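Acyl-CoA dehydrogenase family protein (Porphyromonas gingivalis, PDB 2OKU) probably acts as an FAD-dependent acyl-CoA dehydrogenase, of which this chain is the C-terminal helical domain. Local coordinates at the interface of chains A and B. Numbering follows the deposited sequence. Chains: chain A/B, Acyl-CoA dehydrogenase family protein.

The interface of chains A and B. Residues chain A 84, 88, 91; chain B 8, 14, 69, 73, 76-77.
A:Phe91 reaches across to the side chains of B:Phe77, B:Ala73, B:Val69, B:Val76 and B:Tyr14, so one aromatic ring carries much of this patch. With CG anti to its carbonyl carbon (chi1 -68°), the ring points away from its own short 3-10 turn into chain B. Its CB rests against the rim of B:Phe77, 4.1 Å from CE1. Further out the two ring edges take different partners. CD1 meets the methyl CB of B:Ala73 at 3.8 Å and CG1 of B:Val69 at 4.0 Å, and CE1 continues along B:Ala73. On the other side CE2 points at a face of B:Tyr14, towards the rim of that ring, in an edge-to-face pair with planes 77° apart, to be read with care because B:Tyr14 is poorly ordered. At the tip, CZ of A:Phe91 touches CG2 of B:Val76 at 3.9 Å and sits nearer the centre of the tyrosine face.

A polar fringe borders this packing. The phenol OH of B:Tyr14 is linked through water 1 to the backbone O of A:Ala84, and its direct bond to the carboxylate OD2 of A:Asp88 is weak. The same OD2 lies 3.1 Å from the imidazole NE2 of B:His8, a plausible hydrogen bond, although B:His8 is also poorly ordered.

In the fold, the end of helix 58-87 and the following turn 89-91 of chain A meet the middle of helix 58-87 and the N-terminal helices of chain B; two-fold symmetry repeats the patch in this possibly biological dimer.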
loop_
_atom_site.group_PDB
_atom_site.type_symbol
_atom_site.label_atom_id
_atom_site.label_comp_id
_atom_site.label_asym_id
_atom_site.label_seq_id
_atom_site.Cartn_x
_atom_site.Cartn_y
_atom_site.Cartn_z
ATOM N N ALA A 84 9.647 -3.326 0.345
ATOM C CA ALA A 84 10.006 -2.593 1.557
ATOM C C ALA A 84 10.330 -3.532 2.722
ATOM O O ALA A 84 11.317 -3.315 3.447
ATOM C CB ALA A 84 8.913 -1.610 1.943
ATOM N N ASP A 88 13.724 -4.241 4.898
ATOM C CA ASP A 88 13.701 -4.176 6.372
ATOM C C ASP A 88 12.577 -5.025 6.935
ATOM O O ASP A 88 11.411 -4.627 6.881
ATOM C CB ASP A 88 13.553 -2.731 6.865
ATOM C CG ASP A 88 13.729 -2.599 8.390
ATOM O OD1 ASP A 88 13.617 -3.611 9.133
ATOM O OD2 ASP A 88 14.021 -1.466 8.854
ATOM N N PHE A 91 9.239 -4.267 8.880
ATOM C CA PHE A 91 7.993 -3.912 8.206
ATOM C C PHE A 91 7.164 -5.105 7.706
ATOM O O PHE A 91 6.075 -4.902 7.160
ATOM C CB PHE A 91 8.279 -2.979 7.047
ATOM C CG PHE A 91 8.751 -1.619 7.464
ATOM C CD1 PHE A 91 8.258 -0.993 8.601
ATOM C CD2 PHE A 91 9.705 -0.964 6.717
ATOM C CE1 PHE A 91 8.705 0.272 8.969
ATOM C CE2 PHE A 91 10.158 0.297 7.099
ATOM C CZ PHE A 91 9.651 0.901 8.218
ATOM N N HIS B 8 15.764 0.753 15.703
ATOM C CA HIS B 8 15.242 1.654 14.654
ATOM C C HIS B 8 14.396 2.795 15.227
ATOM O O HIS B 8 14.538 3.947 14.806
ATOM C CB HIS B 8 14.363 0.891 13.667
ATOM C CG HIS B 8 15.106 -0.053 12.776
ATOM N ND1 HIS B 8 15.449 -1.330 13.165
ATOM C CD2 HIS B 8 15.523 0.078 11.492
ATOM C CE1 HIS B 8 16.069 -1.939 12.167
ATOM N NE2 HIS B 8 16.125 -1.106 11.141
ATOM N N TYR B 14 13.836 5.671 10.009
ATOM C CA TYR B 14 12.768 5.781 9.006
ATOM C C TYR B 14 12.070 7.142 8.987
ATOM O O TYR B 14 11.615 7.593 7.929
ATOM C CB TYR B 14 11.788 4.616 9.126
ATOM C CG TYR B 14 12.310 3.451 8.344
ATOM C CD1 TYR B 14 12.045 3.340 6.986
ATOM C CD2 TYR B 14 13.138 2.503 8.935
ATOM C CE1 TYR B 14 12.562 2.293 6.237
ATOM C CE2 TYR B 14 13.663 1.445 8.196
ATOM C CZ TYR B 14 13.366 1.341 6.843
ATOM O OH TYR B 14 13.860 0.304 6.067
ATOM N N VAL B 69 6.528 0.704 15.406
ATOM C CA VAL B 69 6.957 0.322 14.044
ATOM C C VAL B 69 5.759 0.376 13.055
ATOM O O VAL B 69 5.866 0.979 11.990
ATOM C CB VAL B 69 7.640 -1.067 14.021
ATOM C CG1 VAL B 69 7.892 -1.531 12.557
ATOM C CG2 VAL B 69 8.965 -1.016 14.813
ATOM N N ALA B 73 5.244 2.539 9.808
ATOM C CA ALA B 73 5.037 1.828 8.533
ATOM C C ALA B 73 3.920 2.455 7.692
ATOM O O ALA B 73 4.036 2.557 6.469
ATOM C CB ALA B 73 4.744 0.368 8.785
ATOM N N VAL B 76 5.608 5.326 5.979
ATOM C CA VAL B 76 6.600 4.828 5.018
ATOM C C VAL B 76 5.895 4.247 3.792
ATOM O O VAL B 76 6.193 4.613 2.658
ATOM C CB VAL B 76 7.501 3.728 5.643
ATOM C CG1 VAL B 76 8.323 3.022 4.547
ATOM C CG2 VAL B 76 8.443 4.343 6.711
ATOM N N PHE B 77 4.977 3.330 4.042
ATOM C CA PHE B 77 4.191 2.691 2.976
ATOM C C PHE B 77 3.433 3.737 2.157
ATOM O O PHE B 77 3.380 3.683 0.912
ATOM C CB PHE B 77 3.180 1.724 3.566
ATOM C CG PHE B 77 3.773 0.429 4.122
ATOM C CD1 PHE B 77 5.135 0.170 4.145
ATOM C CD2 PHE B 77 2.906 -0.528 4.639
ATOM C CE1 PHE B 77 5.616 -1.058 4.673
ATOM C CE2 PHE B 77 3.380 -1.705 5.180
ATOM C CZ PHE B 77 4.723 -1.976 5.182
HETATM O O HOH W 1 12.234 -0.729 3.732
#